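Local coordinates for protein DnaJ homolog subfamily C member 3 (Mus musculus, PDB 3IEG) that acts as a co-chaperone in the endoplasmic reticulum stress response, binding misfolded proteins through its TPR domain, the part in this chain, and restraining the eIF-2-alpha kinase GCN2, at residues Y136-A139 and I140-D144; R122-S125 and Q126-A130; E158-A161 and E162-K166; Q113-K116 and A117-Q121; D88-E91 and D92-K96. All coordinates share one frame; numbering follows the deposited sequence.

Interaction 1 (Y136-A139 and I140-D144); sequences YTAA and ITFLD
Ile140 opens the second half of this helical turn by giving its backbone N-H to Tyr136 O at 3.0 Å, and both of its branches lie by carbonyls of the turn before: CG2 near Tyr136 O, CG1 near Thr137 O. Thr141 comes next. With OG1 anti to its own carbonyl carbon (chi1 -67°), the hydroxyl swings back along the helix and donates to Thr137 O at 3.3 Å, while Thr141 N makes a weak bond to the same oxygen. A valine here would probably leave Thr137 O without its hydroxyl donor, with the weak Thr141 amide bond still there. Phe142 lays CD1 by Ala138 O, and its CE1 is 4.4 Å from Ala138 CB. Leu143 N then bonds Ala139 O at 2.9 Å. The turn belongs to TPR 4. Phe142 and Ala138 pack on helix 104-132, whose later part lies in TPR 4, whereas Ala139, Ile140 and Leu143 pack on helix 154-166 of TPR 5.

Interaction 2 (R122-S125 and Q126-A130); sequences RLRS and QALDA
Arg122 sends CG anti to its backbone N (chi1 176°) and then bends at chi2 and chi3, while Gln126 holds CG beside its own N (chi1 -63°) and runs on extended; between them these torsions bring a guanidinium and a side-chain amide together one helical turn apart. The two flat groups are stacked, their planes only 5° apart, with Gln126 NE2 over one face of the guanidinium. Arg122 NH1 and Gln126 NE2 are both donors and share no hydrogen bond; the contact is the stack of the two planes. Nearer the backbone, Gln126 OE1 lies 3.3 Å from Arg122 CD and 3.7 Å from Leu123 CD2. This is the first helix of TPR 4, as built in the long helix 104-132, and one side of it faces the neighbouring helices: Leu123 and the side chain of Gln126 pack on Phe142 of helix 136-149, and Leu128 reaches Leu159 of helix 154-166. Arg124 NH1 passes 3.9 Å from Leu128 CD1, which lies oblique to the guanidinium plane. The helical bonds run on, with Leu128 N to Arg124 O at 2.8 Å and Asp129 N to Ser125 O at 2.7 Å.

Interaction 3 (E158-A161 and E162-K166); sequences ELRA and ECFIK
Arg160 and Phe164, one turn apart on helix 154-166, run alongside each other in the same direction. From CB, the arginine chain turns CG anti to the backbone N (chi1 -164°), which sets CG 3.9 Å from Phe164 CE1. A bend at chi2 brings CD to the main contact, 3.3 Å from Phe164 CE1 and 3.9 Å from Phe164 CZ, approaching the ring obliquely. The bend at chi3 then turns the chain on to the guanidinium, its plane 44° from that of the ring. At the tip NH1 forms a salt bridge with Asp176 of helix 170-181, and NH2 forms another with Asp144 of helix 136-149. Underneath, Phe164 N bonds Arg160 O at 3.0 Å. Elsewhere on the turn, Glu158 O receives Glu162 N at 3.0 Å and also a water proton, the water oxygen being 2.6 Å away; the same water donates to Glu162 OE2. Buried Cys163 and Ala161 pack on the flanking helices. This is the first helix of TPR 5. Arg160 thus divides its work: its methylene groups pass along the aromatic ring, while its guanidinium bridges two carboxylates, which probably helps to tie helices of TPR 4 and TPR 5 together.

Interaction 4 (Q113-K116 and A117-Q121); sequences QLVK and ADEMQ
Four consecutive i to i+4 bonds carry the backbone from Gln113 to Met120, running from Ala117 N to Gln113 O at 3.0 Å, through Asp118 N to Leu114 O at 3.3 Å, to Met120 N to Lys116 O at 3.1 Å. The side chains mostly meet that backbone and hardly one another. Ala117 CB lies 3.3 Å from Gln113 O. Met120, modelled as selenomethionine, holds CG anti to its carbonyl carbon (chi1 -55°), which places CG against Lys116 O at 3.1 Å, and the chain then bends twice to pack on Ile146 and Val149 of helix 136-149. Glu119 is extended beyond CG; its OE1 is 4.2 Å from Val115 CG1, while its CB lies near Lys116 O. Gln113 turns to another helix, its NE2 hydrogen-bonded to His79, and its side chain also touches Phe94. This is the middle of the long helix 104-132, which leads from TPR 3 into TPR 4. Acidic Asp118 and Glu119 lie on its exposed side, and in chemical terms the turn is amphipathic: main-chain bonds join it along its length, and neighbouring helices meet it through buried Ala117 and Met120 and also through Leu114 and the polar Gln113.

Interaction 5 (D88-E91 and D92-K96); sequences DEAE and DDFKK
Ala90 and Phe94 sit in a regular helical turn where four i to i+4 bonds link the two segments, from Asp92 N to Asp88 O at 3.0 Å up to Lys95 N to Glu91 O at 2.7 Å. Phe94 N bonds Ala90 O at 2.9 Å, almost straight, with an N-H...O angle of 173°. The phenyl group, with CG anti to its own carbonyl carbon (chi1 -64°), swings back over the preceding turn: CD2 comes by Ala90 O, and CE2 lies 3.9 Å from Ala90 CB. Beyond the turn the ring packs on Gln113 and Leu114 of helix 104-132, and Ala90 on Leu81 of helix 71-84. An alanine in place of Phe94 would leave Ala90 CB without its aromatic neighbour and is likely to open a gap against helix 104-132. Charged groups line the rest of this TPR 3 helix. Lys96 NZ forms a salt bridge with Asp92 OD2 at 3.3 Å, its hydrogen bond weak, whereas Glu91 OE1 and Lys95 NZ stay 4.5 Å apart, too far for one. Thus Phe94 packs toward helix 104-132, Ala90 and the Asp93-Arg77 salt bridge face helix 71-84, and the Asp92-Lys96 pair stays within the helix.

Overall arrangement
The five contacts follow the TPR superhelix from TPR 3 into TPR 5, in chain order 5, 4, 2, 1, 3. Interactions 4 and 2 share helix 104-132, their centres about 13 Å apart. Interaction 5 packs on interaction 4, where Gln113 CB lies 3.3 Å from Phe94 CZ. Interaction 2 meets interaction 1 where the later part of helix 104-132 packs on helix 136-149, with Phe142 CB 3.8 Å from Ala127 CB. Interactions 1 and 3, centres about 10 Å apart, touch through Ile140 CG2 and Cys163 CB at 3.5 Å. The misfolded-protein groove lies in the first two repeats, whereas these contacts lie further along the chain, in TPR 3 to TPR 5 and the helix that joins TPR 3 to TPR 4.

Interaction 1 (Y136-A139 and I140-D144)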
loop_
_atom_site.group_PDB
_atom_site.type_symbol
_atom_site.label_atom_id
_atom_site.label_comp_id
_atom_site.label_asym_id
_atom_site.label_seq_id
_atom_site.Cartn_x
_atom_site.Cartn_y
_atom_site.Cartn_z
ATOM N N TYR A 136 -15.771 -11.689 -6.253
ATOM C CA TYR A 136 -14.846 -10.610 -5.932
ATOM C C TYR A 136 -14.685 -9.617 -7.055
ATOM O O TYR A 136 -14.534 -8.422 -6.797
ATOM C CB TYR A 136 -13.501 -11.163 -5.432
ATOM C CG TYR A 136 -13.715 -12.086 -4.265
ATOM C CD1 TYR A 136 -13.451 -13.456 -4.366
ATOM C CD2 TYR A 136 -14.262 -11.604 -3.076
ATOM C CE1 TYR A 136 -13.695 -14.315 -3.284
ATOM C CE2 TYR A 136 -14.514 -12.446 -1.996
ATOM C CZ TYR A 136 -14.227 -13.796 -2.100
ATOM O OH TYR A 136 -14.482 -14.608 -1.017
ATOM N N THR A 137 -14.755 -10.090 -8.298
ATOM C CA THR A 137 -14.694 -9.168 -9.439
ATOM C C THR A 137 -15.950 -8.302 -9.564
ATOM O O THR A 137 -15.860 -7.130 -9.910
ATOM C CB THR A 137 -14.414 -9.871 -10.775
ATOM O OG1 THR A 137 -15.326 -10.958 -10.934
ATOM C CG2 THR A 137 -12.990 -10.390 -10.817
ATOM N N ALA A 138 -17.114 -8.869 -9.281
ATOM C CA ALA A 138 -18.334 -8.068 -9.257
ATOM C C ALA A 138 -18.230 -7.016 -8.164
ATOM O O ALA A 138 -18.510 -5.846 -8.403
ATOM C CB ALA A 138 -19.555 -8.942 -9.035
ATOM N N ALA A 139 -17.817 -7.439 -6.971
ATOM C CA ALA A 139 -17.602 -6.528 -5.857
ATOM C C ALA A 139 -16.675 -5.353 -6.207
ATOM O O ALA A 139 -17.035 -4.196 -5.935
ATOM C CB ALA A 139 -17.097 -7.275 -4.646
ATOM N N ILE A 140 -15.517 -5.618 -6.828
ATOM C CA ILE A 140 -14.591 -4.518 -7.138
ATOM C C ILE A 140 -15.283 -3.455 -7.987
ATOM O O ILE A 140 -15.150 -2.255 -7.713
ATOM C CB ILE A 140 -13.196 -4.936 -7.750
ATOM C CG1 ILE A 140 -13.251 -5.125 -9.272
ATOM C CG2 ILE A 140 -12.548 -6.135 -7.024
ATOM C CD1 ILE A 140 -12.484 -4.042 -10.051
ATOM N N THR A 141 -16.048 -3.904 -8.984
ATOM C CA THR A 141 -16.766 -3.015 -9.898
ATOM C C THR A 141 -17.589 -2.011 -9.108
ATOM O O THR A 141 -17.470 -0.807 -9.312
ATOM C CB THR A 141 -17.667 -3.813 -10.858
ATOM O OG1 THR A 141 -16.840 -4.585 -11.734
ATOM C CG2 THR A 141 -18.550 -2.884 -11.696
ATOM N N PHE A 142 -18.390 -2.521 -8.180
ATOM C CA PHE A 142 -19.245 -1.685 -7.362
ATOM C C PHE A 142 -18.421 -0.801 -6.443
ATOM O O PHE A 142 -18.718 0.378 -6.287
ATOM C CB PHE A 142 -20.222 -2.530 -6.554
ATOM C CG PHE A 142 -21.156 -3.356 -7.388
ATOM C CD1 PHE A 142 -21.191 -4.736 -7.249
ATOM C CD2 PHE A 142 -22.025 -2.762 -8.295
ATOM C CE1 PHE A 142 -22.073 -5.516 -8.010
ATOM C CE2 PHE A 142 -22.909 -3.537 -9.058
ATOM C CZ PHE A 142 -22.929 -4.910 -8.912
ATOM N N LEU A 143 -17.371 -1.355 -5.850
ATOM C CA LEU A 143 -16.546 -0.574 -4.932
ATOM C C LEU A 143 -15.812 0.528 -5.669
ATOM O O LEU A 143 -15.663 1.624 -5.151
ATOM C CB LEU A 143 -15.586 -1.461 -4.138
ATOM C CG LEU A 143 -16.220 -2.423 -3.126
ATOM C CD1 LEU A 143 -15.274 -3.577 -2.861
ATOM C CD2 LEU A 143 -16.611 -1.748 -1.822
ATOM N N ASP A 144 -15.383 0.247 -6.892
ATOM C CA ASP A 144 -14.761 1.271 -7.726
ATOM C C ASP A 144 -15.662 2.496 -7.825
ATOM O O ASP A 144 -15.214 3.615 -7.588
ATOM C CB ASP A 144 -14.460 0.733 -9.125
ATOM C CG ASP A 144 -13.204 -0.120 -9.175
ATOM O OD1 ASP A 144 -12.320 0.009 -8.289
ATOM O OD2 ASP A 144 -13.101 -0.924 -10.126
#

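Interaction 2 (R122-S125 and Q126-A130)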
loop_
_atom_site.group_PDB
_atom_site.type_symbol
_atom_site.label_atom_id
_atom_site.label_comp_id
_atom_site.label_asym_id
_atom_site.label_seq_id
_atom_site.Cartn_x
_atom_site.Cartn_y
_atom_site.Cartn_z
ATOM N N ARG A 122 -27.434 2.090 -2.627
ATOM C CA ARG A 122 -27.802 0.977 -3.483
ATOM C C ARG A 122 -26.557 0.210 -3.924
ATOM O O ARG A 122 -26.559 -1.017 -3.965
ATOM C CB ARG A 122 -28.567 1.538 -4.688
ATOM C CG ARG A 122 -28.980 0.553 -5.767
ATOM C CD ARG A 122 -27.981 0.460 -6.942
ATOM N NE ARG A 122 -28.658 0.169 -8.212
ATOM C CZ ARG A 122 -29.332 -0.953 -8.494
ATOM N NH1 ARG A 122 -29.444 -1.938 -7.603
ATOM N NH2 ARG A 122 -29.910 -1.087 -9.685
ATOM N N LEU A 123 -25.499 0.945 -4.258
ATOM C CA LEU A 123 -24.233 0.358 -4.688
ATOM C C LEU A 123 -23.526 -0.381 -3.552
ATOM O O LEU A 123 -22.840 -1.371 -3.778
ATOM C CB LEU A 123 -23.308 1.434 -5.262
ATOM C CG LEU A 123 -23.425 1.863 -6.725
ATOM C CD1 LEU A 123 -22.544 3.076 -6.969
ATOM C CD2 LEU A 123 -23.054 0.728 -7.684
ATOM N N ARG A 124 -23.695 0.115 -2.333
ATOM C CA ARG A 124 -23.110 -0.514 -1.164
ATOM C C ARG A 124 -23.705 -1.915 -0.956
ATOM O O ARG A 124 -22.969 -2.872 -0.762
ATOM C CB ARG A 124 -23.315 0.370 0.058
ATOM C CG ARG A 124 -22.419 0.049 1.176
ATOM C CD ARG A 124 -22.568 1.061 2.280
ATOM N NE ARG A 124 -21.512 0.875 3.271
ATOM C CZ ARG A 124 -21.649 0.122 4.350
ATOM N NH1 ARG A 124 -22.794 -0.487 4.583
ATOM N NH2 ARG A 124 -20.646 -0.032 5.183
ATOM N N SER A 125 -25.030 -2.027 -1.019
ATOM C CA SER A 125 -25.715 -3.328 -0.950
ATOM C C SER A 125 -25.185 -4.303 -1.999
ATOM O O SER A 125 -24.837 -5.427 -1.670
ATOM C CB SER A 125 -27.223 -3.162 -1.114
ATOM O OG SER A 125 -27.767 -2.538 0.025
ATOM N N GLN A 126 -25.112 -3.853 -3.251
ATOM C CA GLN A 126 -24.578 -4.647 -4.343
ATOM C C GLN A 126 -23.121 -5.082 -4.127
ATOM O O GLN A 126 -22.738 -6.197 -4.494
ATOM C CB GLN A 126 -24.704 -3.872 -5.639
ATOM C CG GLN A 126 -26.149 -3.574 -6.026
ATOM C CD GLN A 126 -26.250 -2.887 -7.371
ATOM O OE1 GLN A 126 -25.677 -1.815 -7.581
ATOM N NE2 GLN A 126 -26.967 -3.508 -8.298
ATOM N N ALA A 127 -22.315 -4.198 -3.538
ATOM C CA ALA A 127 -20.924 -4.485 -3.234
ATOM C C ALA A 127 -20.815 -5.524 -2.124
ATOM O O ALA A 127 -20.113 -6.515 -2.285
ATOM C CB ALA A 127 -20.182 -3.204 -2.848
ATOM N N LEU A 128 -21.500 -5.292 -1.003
ATOM C CA LEU A 128 -21.493 -6.220 0.122
ATOM C C LEU A 128 -22.107 -7.552 -0.264
ATOM O O LEU A 128 -21.629 -8.604 0.164
ATOM C CB LEU A 128 -22.260 -5.661 1.311
ATOM C CG LEU A 128 -21.750 -4.381 1.951
ATOM C CD1 LEU A 128 -22.534 -4.088 3.224
ATOM C CD2 LEU A 128 -20.272 -4.483 2.230
ATOM N N ASP A 129 -23.167 -7.499 -1.070
ATOM C CA ASP A 129 -23.837 -8.706 -1.539
ATOM C C ASP A 129 -22.916 -9.551 -2.401
ATOM O O ASP A 129 -22.843 -10.757 -2.205
ATOM C CB ASP A 129 -25.137 -8.383 -2.289
ATOM C CG ASP A 129 -25.742 -9.614 -2.967
ATOM O OD1 ASP A 129 -26.585 -10.291 -2.326
ATOM O OD2 ASP A 129 -25.360 -9.927 -4.125
ATOM N N ALA A 130 -22.217 -8.921 -3.343
ATOM C CA ALA A 130 -21.324 -9.642 -4.250
ATOM C C ALA A 130 -20.164 -10.275 -3.480
ATOM O O ALA A 130 -19.766 -11.401 -3.764
ATOM C CB ALA A 130 -20.815 -8.726 -5.351
#

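Interaction 3 (E158-A161 and E162-K166)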
loop_
_atom_site.group_PDB
_atom_site.type_symbol
_atom_site.label_atom_id
_atom_site.label_comp_id
_atom_site.label_asym_id
_atom_site.label_seq_id
_atom_site.Cartn_x
_atom_site.Cartn_y
_atom_site.Cartn_z
ATOM N N GLU A 158 -10.746 -1.045 2.476
ATOM C CA GLU A 158 -10.189 -2.293 2.960
ATOM C C GLU A 158 -10.923 -3.498 2.388
ATOM O O GLU A 158 -10.293 -4.512 2.128
ATOM C CB GLU A 158 -10.181 -2.333 4.486
ATOM C CG GLU A 158 -9.231 -1.315 5.113
ATOM C CD GLU A 158 -9.216 -1.376 6.632
ATOM O OE1 GLU A 158 -10.292 -1.534 7.239
ATOM O OE2 GLU A 158 -8.123 -1.272 7.226
ATOM N N LEU A 159 -12.236 -3.381 2.186
ATOM C CA LEU A 159 -13.018 -4.443 1.568
ATOM C C LEU A 159 -12.603 -4.701 0.122
ATOM O O LEU A 159 -12.522 -5.851 -0.300
ATOM C CB LEU A 159 -14.516 -4.151 1.636
ATOM C CG LEU A 159 -15.434 -5.243 1.042
ATOM C CD1 LEU A 159 -15.518 -6.454 1.957
ATOM C CD2 LEU A 159 -16.817 -4.702 0.773
ATOM N N ARG A 160 -12.330 -3.641 -0.628
ATOM C CA ARG A 160 -11.793 -3.778 -1.976
ATOM C C ARG A 160 -10.423 -4.457 -1.948
ATOM O O ARG A 160 -10.098 -5.240 -2.838
ATOM C CB ARG A 160 -11.688 -2.418 -2.670
ATOM C CG ARG A 160 -11.510 -2.510 -4.178
ATOM C CD ARG A 160 -10.506 -1.495 -4.663
ATOM N NE ARG A 160 -11.108 -0.378 -5.371
ATOM C CZ ARG A 160 -10.613 0.855 -5.407
ATOM N NH1 ARG A 160 -9.511 1.174 -4.744
ATOM N NH2 ARG A 160 -11.254 1.787 -6.094
ATOM N N ALA A 161 -9.629 -4.158 -0.925
ATOM C CA ALA A 161 -8.336 -4.794 -0.765
ATOM C C ALA A 161 -8.499 -6.308 -0.581
ATOM O O ALA A 161 -7.797 -7.093 -1.225
ATOM C CB ALA A 161 -7.569 -4.173 0.395
ATOM N N GLU A 162 -9.447 -6.709 0.269
ATOM C CA GLU A 162 -9.790 -8.112 0.437
ATOM C C GLU A 162 -10.087 -8.729 -0.917
ATOM O O GLU A 162 -9.674 -9.856 -1.194
ATOM C CB GLU A 162 -11.031 -8.275 1.308
ATOM C CG GLU A 162 -10.813 -8.546 2.781
ATOM C CD GLU A 162 -9.655 -9.490 3.060
ATOM O OE1 GLU A 162 -9.747 -10.719 2.790
ATOM O OE2 GLU A 162 -8.644 -8.981 3.568
ATOM N N CYS A 163 -10.810 -8.003 -1.767
ATOM C CA CYS A 163 -11.151 -8.551 -3.077
ATOM C C CYS A 163 -9.883 -8.829 -3.847
ATOM O O CYS A 163 -9.734 -9.876 -4.466
ATOM C CB CYS A 163 -12.034 -7.593 -3.869
ATOM S SG CYS A 163 -13.684 -7.511 -3.251
ATOM N N PHE A 164 -8.960 -7.882 -3.779
ATOM C CA PHE A 164 -7.744 -7.973 -4.535
ATOM C C PHE A 164 -6.885 -9.121 -4.048
ATOM O O PHE A 164 -6.316 -9.832 -4.875
ATOM C CB PHE A 164 -6.975 -6.648 -4.514
ATOM C CG PHE A 164 -7.513 -5.617 -5.471
ATOM C CD1 PHE A 164 -7.636 -4.283 -5.082
ATOM C CD2 PHE A 164 -7.897 -5.975 -6.772
ATOM C CE1 PHE A 164 -8.138 -3.325 -5.974
ATOM C CE2 PHE A 164 -8.397 -5.026 -7.658
ATOM C CZ PHE A 164 -8.522 -3.703 -7.260
ATOM N N ILE A 165 -6.789 -9.326 -2.732
ATOM C CA ILE A 165 -5.999 -10.465 -2.268
ATOM C C ILE A 165 -6.624 -11.787 -2.752
ATOM O O ILE A 165 -5.914 -12.646 -3.258
ATOM C CB ILE A 165 -5.610 -10.484 -0.730
ATOM C CG1 ILE A 165 -6.277 -11.633 0.019
ATOM C CG2 ILE A 165 -5.802 -9.131 -0.026
ATOM C CD1 ILE A 165 -7.621 -11.251 0.668
ATOM N N LYS A 166 -7.945 -11.913 -2.647
ATOM C CA LYS A 166 -8.659 -13.101 -3.123
ATOM C C LYS A 166 -8.479 -13.292 -4.621
ATOM O O LYS A 166 -8.445 -14.411 -5.115
ATOM C CB LYS A 166 -10.153 -12.995 -2.827
ATOM C CG LYS A 166 -10.520 -13.117 -1.372
ATOM C CD LYS A 166 -10.492 -14.561 -0.909
ATOM C CE LYS A 166 -11.243 -14.694 0.386
ATOM N NZ LYS A 166 -11.272 -16.080 0.854
HETATM O O HOH W 1 -8.644 -6.069 3.473
#

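Interaction 4 (Q113-K116 and A117-Q121)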
loop_
_atom_site.group_PDB
_atom_site.type_symbol
_atom_site.label_atom_id
_atom_site.label_comp_id
_atom_site.label_asym_id
_atom_site.label_seq_id
_atom_site.Cartn_x
_atom_site.Cartn_y
_atom_site.Cartn_z
ATOM N N GLN A 113 -27.611 15.996 -3.294
ATOM C CA GLN A 113 -26.851 15.077 -2.467
ATOM C C GLN A 113 -27.675 13.868 -1.998
ATOM O O GLN A 113 -27.108 12.816 -1.708
ATOM C CB GLN A 113 -26.225 15.812 -1.281
ATOM C CG GLN A 113 -25.132 16.837 -1.630
ATOM C CD GLN A 113 -23.862 16.195 -2.147
ATOM O OE1 GLN A 113 -23.815 15.708 -3.274
ATOM N NE2 GLN A 113 -22.816 16.204 -1.328
ATOM N N LEU A 114 -29.000 14.008 -1.941
ATOM C CA LEU A 114 -29.872 12.885 -1.582
ATOM C C LEU A 114 -30.040 11.900 -2.720
ATOM O O LEU A 114 -30.195 10.699 -2.482
ATOM C CB LEU A 114 -31.250 13.343 -1.080
ATOM C CG LEU A 114 -31.380 13.786 0.384
ATOM C CD1 LEU A 114 -32.788 14.274 0.626
ATOM C CD2 LEU A 114 -31.031 12.693 1.399
ATOM N N VAL A 115 -30.014 12.402 -3.955
ATOM C CA VAL A 115 -30.059 11.518 -5.118
ATOM C C VAL A 115 -28.796 10.674 -5.103
ATOM O O VAL A 115 -28.866 9.449 -5.211
ATOM C CB VAL A 115 -30.195 12.278 -6.456
ATOM C CG1 VAL A 115 -29.992 11.330 -7.652
ATOM C CG2 VAL A 115 -31.554 12.974 -6.546
ATOM N N LYS A 116 -27.657 11.335 -4.908
ATOM C CA LYS A 116 -26.369 10.674 -4.952
ATOM C C LYS A 116 -26.110 9.704 -3.797
ATOM O O LYS A 116 -25.500 8.660 -4.008
ATOM C CB LYS A 116 -25.243 11.695 -5.035
ATOM C CG LYS A 116 -24.010 11.148 -5.720
ATOM C CD LYS A 116 -22.856 12.108 -5.581
ATOM C CE LYS A 116 -23.033 13.363 -6.450
ATOM N NZ LYS A 116 -21.728 14.072 -6.614
ATOM N N ALA A 117 -26.553 10.056 -2.591
ATOM C CA ALA A 117 -26.414 9.189 -1.419
ATOM C C ALA A 117 -27.150 7.878 -1.650
ATOM O O ALA A 117 -26.639 6.793 -1.376
ATOM C CB ALA A 117 -26.952 9.879 -0.182
ATOM N N ASP A 118 -28.354 8.006 -2.181
ATOM C CA ASP A 118 -29.198 6.883 -2.474
ATOM C C ASP A 118 -28.612 5.967 -3.559
ATOM O O ASP A 118 -28.795 4.750 -3.498
ATOM C CB ASP A 118 -30.578 7.384 -2.868
ATOM C CG ASP A 118 -31.585 6.289 -2.875
ATOM O OD1 ASP A 118 -32.048 5.927 -1.776
ATOM O OD2 ASP A 118 -31.888 5.768 -3.972
ATOM N N GLU A 119 -27.928 6.540 -4.548
ATOM C CA GLU A 119 -27.119 5.756 -5.468
ATOM C C GLU A 119 -26.058 4.936 -4.714
ATOM O O GLU A 119 -25.946 3.727 -4.906
ATOM C CB GLU A 119 -26.384 6.666 -6.420
ATOM C CG GLU A 119 -27.054 6.954 -7.705
ATOM C CD GLU A 119 -26.211 7.898 -8.554
ATOM O OE1 GLU A 119 -26.707 9.007 -8.882
ATOM O OE2 GLU A 119 -25.043 7.538 -8.869
HETATM N N MSE A 120 -25.285 5.616 -3.869
HETATM C CA MSE A 120 -24.234 4.990 -3.060
HETATM C C MSE A 120 -24.789 3.904 -2.161
HETATM O O MSE A 120 -24.163 2.857 -1.981
HETATM C CB MSE A 120 -23.502 6.034 -2.203
HETATM C CG MSE A 120 -22.933 7.174 -2.999
HETATM SE SE MSE A 120 -21.741 6.535 -4.401
HETATM C CE MSE A 120 -20.214 6.397 -3.256
ATOM N N GLN A 121 -25.966 4.172 -1.605
ATOM C CA GLN A 121 -26.633 3.285 -0.669
ATOM C C GLN A 121 -27.026 1.968 -1.369
ATOM O O GLN A 121 -26.936 0.888 -0.789
ATOM C CB GLN A 121 -27.849 4.008 -0.078
ATOM C CG GLN A 121 -28.392 3.398 1.191
ATOM C CD GLN A 121 -27.644 3.823 2.435
ATOM O OE1 GLN A 121 -27.973 4.839 3.044
ATOM N NE2 GLN A 121 -26.656 3.023 2.842
#

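Interaction 5 (D88-E91 and D92-K96)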
loop_
_atom_site.group_PDB
_atom_site.type_symbol
_atom_site.label_atom_id
_atom_site.label_comp_id
_atom_site.label_asym_id
_atom_site.label_seq_id
_atom_site.Cartn_x
_atom_site.Cartn_y
_atom_site.Cartn_z
ATOM N N ASP A 88 -26.134 6.645 5.930
ATOM C CA ASP A 88 -27.328 6.870 6.731
ATOM C C ASP A 88 -27.331 8.229 7.420
ATOM O O ASP A 88 -28.351 8.926 7.416
ATOM C CB ASP A 88 -27.510 5.737 7.742
ATOM C CG ASP A 88 -27.850 4.414 7.069
ATOM O OD1 ASP A 88 -28.149 4.419 5.854
ATOM O OD2 ASP A 88 -27.815 3.368 7.748
ATOM N N GLU A 89 -26.198 8.605 8.000
ATOM C CA GLU A 89 -26.072 9.887 8.676
ATOM C C GLU A 89 -26.052 11.061 7.706
ATOM O O GLU A 89 -26.495 12.156 8.044
ATOM C CB GLU A 89 -24.810 9.921 9.523
ATOM C CG GLU A 89 -24.838 8.985 10.685
ATOM C CD GLU A 89 -23.476 8.447 10.973
ATOM O OE1 GLU A 89 -23.224 7.277 10.597
ATOM O OE2 GLU A 89 -22.647 9.199 11.543
ATOM N N ALA A 90 -25.529 10.835 6.509
ATOM C CA ALA A 90 -25.539 11.858 5.481
ATOM C C ALA A 90 -26.976 12.190 5.079
ATOM O O ALA A 90 -27.400 13.350 5.152
ATOM C CB ALA A 90 -24.729 11.416 4.273
ATOM N N GLU A 91 -27.716 11.161 4.668
ATOM C CA GLU A 91 -29.100 11.300 4.264
ATOM C C GLU A 91 -29.911 11.971 5.372
ATOM O O GLU A 91 -30.701 12.885 5.111
ATOM C CB GLU A 91 -29.680 9.934 3.911
ATOM C CG GLU A 91 -29.125 9.365 2.628
ATOM C CD GLU A 91 -29.749 8.050 2.248
ATOM O OE1 GLU A 91 -29.908 7.190 3.143
ATOM O OE2 GLU A 91 -30.072 7.858 1.053
ATOM N N ASP A 92 -29.687 11.539 6.608
ATOM C CA ASP A 92 -30.355 12.127 7.740
ATOM C C ASP A 92 -30.116 13.641 7.784
ATOM O O ASP A 92 -31.066 14.411 7.940
ATOM C CB ASP A 92 -29.894 11.463 9.025
ATOM C CG ASP A 92 -30.753 11.840 10.206
ATOM O OD1 ASP A 92 -31.799 11.189 10.406
ATOM O OD2 ASP A 92 -30.392 12.788 10.935
ATOM N N ASP A 93 -28.861 14.064 7.627
ATOM C CA ASP A 93 -28.515 15.488 7.614
ATOM C C ASP A 93 -29.125 16.252 6.443
ATOM O O ASP A 93 -29.745 17.295 6.650
ATOM C CB ASP A 93 -27.001 15.707 7.673
ATOM C CG ASP A 93 -26.507 15.970 9.078
ATOM O OD1 ASP A 93 -27.336 16.020 10.001
ATOM O OD2 ASP A 93 -25.290 16.139 9.275
ATOM N N PHE A 94 -28.970 15.732 5.230
ATOM C CA PHE A 94 -29.571 16.353 4.062
ATOM C C PHE A 94 -31.085 16.444 4.193
ATOM O O PHE A 94 -31.672 17.478 3.897
ATOM C CB PHE A 94 -29.231 15.583 2.796
ATOM C CG PHE A 94 -27.770 15.570 2.453
ATOM C CD1 PHE A 94 -27.068 16.761 2.268
ATOM C CD2 PHE A 94 -27.102 14.358 2.273
ATOM C CE1 PHE A 94 -25.727 16.742 1.950
ATOM C CE2 PHE A 94 -25.756 14.333 1.932
ATOM C CZ PHE A 94 -25.069 15.523 1.768
ATOM N N LYS A 95 -31.722 15.361 4.632
ATOM C CA LYS A 95 -33.165 15.363 4.821
ATOM C C LYS A 95 -33.617 16.440 5.823
ATOM O O LYS A 95 -34.603 17.134 5.582
ATOM C CB LYS A 95 -33.671 13.970 5.232
ATOM C CG LYS A 95 -33.964 13.038 4.062
ATOM C CD LYS A 95 -34.154 11.575 4.490
ATOM C CE LYS A 95 -34.421 10.686 3.253
ATOM N NZ LYS A 95 -33.880 9.274 3.336
ATOM N N LYS A 96 -32.905 16.578 6.938
ATOM C CA LYS A 96 -33.259 17.589 7.938
ATOM C C LYS A 96 -33.037 19.035 7.447
ATOM O O LYS A 96 -33.743 19.959 7.873
ATOM C CB LYS A 96 -32.509 17.344 9.243
ATOM C CG LYS A 96 -33.001 16.131 10.034
ATOM C CD LYS A 96 -32.263 16.010 11.367
ATOM C CE LYS A 96 -32.743 14.816 12.186
ATOM N NZ LYS A 96 -31.844 14.523 13.355
#